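Local coordinates for tubulin-like protein CetZ1 (Haloferax volcanii, PDB 4B46), which controls archaeal cell shape as a GTP-binding cytoskeletal protein, being essential for the development of the rod-shaped cells needed for efficient swimming, at residues 300-311 and 328-336. Sequence-based numbering, arbitrary orientation.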
loop_
_atom_site.group_PDB
_atom_site.type_symbol
_atom_site.label_atom_id
_atom_site.label_comp_id
_atom_site.label_asym_id
_atom_site.label_seq_id
_atom_site.Cartn_x
_atom_site.Cartn_y
_atom_site.Cartn_z
ATOM N N ALA A 300 10.017 -6.851 13.525
ATOM C CA ALA A 300 10.110 -5.587 14.244
ATOM C C ALA A 300 9.788 -5.801 15.709
ATOM O O ALA A 300 8.810 -6.463 16.047
ATOM C CB ALA A 300 9.165 -4.561 13.637
ATOM N N GLY A 301 10.614 -5.240 16.582
ATOM C CA GLY A 301 10.399 -5.379 18.005
ATOM C C GLY A 301 11.607 -4.940 18.801
ATOM O O GLY A 301 12.604 -4.485 18.233
ATOM N N PRO A 302 11.521 -5.070 20.129
ATOM C CA PRO A 302 12.640 -4.716 21.000
ATOM C C PRO A 302 13.801 -5.660 20.743
ATOM O O PRO A 302 13.577 -6.865 20.608
ATOM C CB PRO A 302 12.071 -4.919 22.406
ATOM C CG PRO A 302 10.947 -5.879 22.232
ATOM C CD PRO A 302 10.378 -5.623 20.875
ATOM N N PRO A 303 15.024 -5.111 20.662
ATOM C CA PRO A 303 16.243 -5.858 20.341
ATOM C C PRO A 303 16.374 -7.157 21.133
ATOM O O PRO A 303 16.792 -8.170 20.571
ATOM C CB PRO A 303 17.367 -4.879 20.716
ATOM C CG PRO A 303 16.698 -3.767 21.487
ATOM C CD PRO A 303 15.316 -3.699 20.951
ATOM N N GLU A 304 15.996 -7.136 22.406
ATOM C CA GLU A 304 16.203 -8.302 23.264
ATOM C C GLU A 304 15.331 -9.498 22.869
ATOM O O GLU A 304 15.618 -10.631 23.258
ATOM C CB GLU A 304 16.011 -7.944 24.745
ATOM C CG GLU A 304 14.597 -7.524 25.131
ATOM C CD GLU A 304 14.334 -6.036 24.929
ATOM O OE1 GLU A 304 15.131 -5.362 24.237
ATOM O OE2 GLU A 304 13.321 -5.542 25.471
ATOM N N HIS A 305 14.276 -9.247 22.095
ATOM C CA HIS A 305 13.429 -10.325 21.587
ATOM C C HIS A 305 13.626 -10.569 20.092
ATOM O O HIS A 305 12.735 -11.078 19.419
ATOM C CB HIS A 305 11.955 -10.040 21.880
ATOM C CG HIS A 305 11.628 -10.005 23.340
ATOM N ND1 HIS A 305 11.403 -8.830 24.025
ATOM C CD2 HIS A 305 11.495 -11.000 24.249
ATOM C CE1 HIS A 305 11.142 -9.103 25.291
ATOM N NE2 HIS A 305 11.191 -10.412 25.453
ATOM N N LEU A 306 14.791 -10.190 19.576
ATOM C CA LEU A 306 15.148 -10.449 18.185
ATOM C C LEU A 306 16.505 -11.142 18.161
ATOM O O LEU A 306 17.354 -10.860 18.998
ATOM C CB LEU A 306 15.248 -9.140 17.400
ATOM C CG LEU A 306 14.040 -8.215 17.280
ATOM C CD1 LEU A 306 14.439 -6.875 16.642
ATOM C CD2 LEU A 306 12.924 -8.865 16.483
ATOM N N ASN A 307 16.705 -12.059 17.219
ATOM C CA ASN A 307 18.024 -12.658 17.020
ATOM C C ASN A 307 18.265 -13.035 15.563
ATOM O O ASN A 307 17.348 -12.955 14.744
ATOM C CB ASN A 307 18.293 -13.832 17.986
ATOM C CG ASN A 307 17.451 -15.074 17.695
ATOM O OD1 ASN A 307 16.744 -15.163 16.694
ATOM N ND2 ASN A 307 17.542 -16.053 18.590
ATOM N N ARG A 308 19.495 -13.422 15.233
ATOM C CA ARG A 308 19.823 -13.729 13.846
ATOM C C ARG A 308 19.279 -15.094 13.439
ATOM O O ARG A 308 18.835 -15.286 12.309
ATOM C CB ARG A 308 21.335 -13.670 13.599
ATOM C CG ARG A 308 21.692 -13.850 12.127
ATOM C CD ARG A 308 23.192 -13.828 11.844
ATOM N NE ARG A 308 23.437 -13.764 10.404
ATOM C CZ ARG A 308 23.612 -14.824 9.620
ATOM N NH1 ARG A 308 23.589 -16.048 10.133
ATOM N NH2 ARG A 308 23.818 -14.660 8.317
ATOM N N LYS A 309 19.307 -16.034 14.374
ATOM C CA LYS A 309 18.946 -17.414 14.086
ATOM C C LYS A 309 17.493 -17.560 13.632
ATOM O O LYS A 309 17.199 -18.318 12.711
ATOM C CB LYS A 309 19.213 -18.287 15.314
ATOM C CG LYS A 309 19.109 -19.781 15.065
ATOM C CD LYS A 309 19.702 -20.564 16.231
ATOM C CE LYS A 309 19.569 -22.061 16.016
ATOM N NZ LYS A 309 20.305 -22.840 17.052
ATOM N N GLY A 310 16.590 -16.832 14.278
ATOM C CA GLY A 310 15.178 -16.918 13.940
ATOM C C GLY A 310 14.948 -16.436 12.529
ATOM O O GLY A 310 14.196 -17.038 11.763
ATOM N N ILE A 311 15.638 -15.356 12.184
ATOM C CA ILE A 311 15.514 -14.736 10.875
ATOM C C ILE A 311 16.084 -15.632 9.787
ATOM O O ILE A 311 15.468 -15.807 8.734
ATOM C CB ILE A 311 16.201 -13.346 10.861
ATOM C CG1 ILE A 311 15.468 -12.400 11.821
ATOM C CG2 ILE A 311 16.242 -12.774 9.455
ATOM C CD1 ILE A 311 15.971 -10.974 11.812
ATOM N N ARG A 328 15.154 -12.254 1.185
ATOM C CA ARG A 328 15.907 -11.368 2.045
ATOM C C ARG A 328 15.229 -11.358 3.401
ATOM O O ARG A 328 14.043 -11.661 3.511
ATOM C CB ARG A 328 15.962 -9.953 1.456
ATOM C CG ARG A 328 16.679 -9.845 0.114
ATOM C CD ARG A 328 16.419 -8.473 -0.539
ATOM N NE ARG A 328 17.370 -8.185 -1.611
ATOM C CZ ARG A 328 17.242 -8.628 -2.857
ATOM N NH1 ARG A 328 16.203 -9.380 -3.196
ATOM N NH2 ARG A 328 18.158 -8.326 -3.766
ATOM N N GLY A 329 15.984 -11.019 4.439
ATOM C CA GLY A 329 15.422 -10.952 5.769
ATOM C C GLY A 329 16.252 -10.097 6.697
ATOM O O GLY A 329 17.480 -10.110 6.632
ATOM N N GLY A 330 15.581 -9.347 7.562
ATOM C CA GLY A 330 16.261 -8.582 8.587
ATOM C C GLY A 330 15.287 -8.106 9.636
ATOM O O GLY A 330 14.118 -8.501 9.629
ATOM N N ASP A 331 15.750 -7.256 10.546
ATOM C CA ASP A 331 14.836 -6.714 11.543
ATOM C C ASP A 331 14.830 -5.199 11.692
ATOM O O ASP A 331 15.711 -4.501 11.186
ATOM C CB ASP A 331 15.047 -7.377 12.906
ATOM C CG ASP A 331 16.468 -7.281 13.384
ATOM O OD1 ASP A 331 17.118 -6.238 13.142
ATOM O OD2 ASP A 331 16.928 -8.258 14.004
ATOM N N TYR A 332 13.806 -4.709 12.383
ATOM C CA TYR A 332 13.738 -3.324 12.817
ATOM C C TYR A 332 13.796 -3.311 14.334
ATOM O O TYR A 332 12.773 -3.479 15.000
ATOM C CB TYR A 332 12.433 -2.665 12.360
ATOM C CG TYR A 332 12.383 -2.295 10.900
ATOM C CD1 TYR A 332 13.477 -1.711 10.269
ATOM C CD2 TYR A 332 11.231 -2.508 10.153
ATOM C CE1 TYR A 332 13.428 -1.362 8.923
ATOM C CE2 TYR A 332 11.174 -2.169 8.807
ATOM C CZ TYR A 332 12.273 -1.597 8.199
ATOM O OH TYR A 332 12.208 -1.250 6.870
ATOM N N PRO A 333 14.997 -3.134 14.891
ATOM C CA PRO A 333 15.106 -3.053 16.350
ATOM C C PRO A 333 14.433 -1.790 16.885
ATOM O O PRO A 333 14.774 -0.686 16.467
ATOM C CB PRO A 333 16.622 -3.029 16.596
ATOM C CG PRO A 333 17.230 -2.631 15.291
ATOM C CD PRO A 333 16.310 -3.131 14.223
ATOM N N ILE A 334 13.475 -1.963 17.792
ATOM C CA ILE A 334 12.718 -0.848 18.353
ATOM C C ILE A 334 12.688 -0.948 19.869
ATOM O O ILE A 334 11.851 -1.657 20.427
ATOM C CB ILE A 334 11.262 -0.840 17.845
ATOM C CG1 ILE A 334 11.220 -0.777 16.318
ATOM C CG2 ILE A 334 10.484 0.330 18.443
ATOM C CD1 ILE A 334 9.812 -0.846 15.747
ATOM N N PRO A 335 13.608 -0.243 20.545
ATOM C CA PRO A 335 13.662 -0.296 22.011
ATOM C C PRO A 335 12.356 0.207 22.623
ATOM O O PRO A 335 11.769 1.167 22.114
ATOM C CB PRO A 335 14.819 0.651 22.356
ATOM C CG PRO A 335 15.647 0.720 21.108
ATOM C CD PRO A 335 14.663 0.613 19.979
ATOM N N GLY A 336 11.897 -0.450 23.683
ATOM C CA GLY A 336 10.673 -0.049 24.350
ATOM C C GLY A 336 9.402 -0.642 23.765
ATOM O O GLY A 336 8.327 -0.516 24.355
#
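Leu306 and Ile311 meet Asp331 because CG of Leu306 and CG1 of Ile311 both stand anti to the carbonyl carbon (chi1 -60° and -65°), and a nearly extended second torsion then carries each CD1 to the strand. With CG between its backbone N and carbonyl carbon, Asp331 turns its carboxylate towards the loop and helix, where both CD1 methyls touch it. Leu306 CD1 rests on Asp331 CB at 3.8 Å, while the side chain of Ile311 crosses that of Asp331 at about a right angle, its CD1 3.6 Å from OD2. Branching at CB gives Ile311 a second foot: CG2 lies 3.8 Å from Gly329 C, over bare backbone where glycine lets helix 308-322 come close. Cutting Ile311 back to an alanine would probably open a gap over Gly329 and Gly330 and lose the contact between helix and strand beside Asp331.

The parallel pairing of the strands, which Gly330 already makes with Leu297 and Leu299, continues at Gly301. Its N donates to Tyr332 O (3.2 Å), and Ile334 N returns a shorter bond to Gly301 O (2.7 Å), reaching it from above the carbonyl plane. On the sheet face away from Leu306, the small Ala300 sets its CB 4.0 Å from Tyr332 CB; the tyrosine ring leads off towards helix 216-223, its hydroxyl bonded to Leu197 O. Pro302 has no N-H to give Ile334 O, so regular pairing stops there and a CA-H...O contact from Pro302 CA (3.2 Å) replaces it. Asn307 N-caps the returning helix, its OD1 accepting from Gly310 N.

Strand 294-301, helix 308-322 and edge strand 326-333 thus form a beta-alpha-beta unit of the C-terminal domain, away from the nucleotide. Hydrogen bonding between the segments is confined to backbone groups, whereas loop and helix meet the strand through the methyls of Leu306 and Ile311, even against a carboxylate.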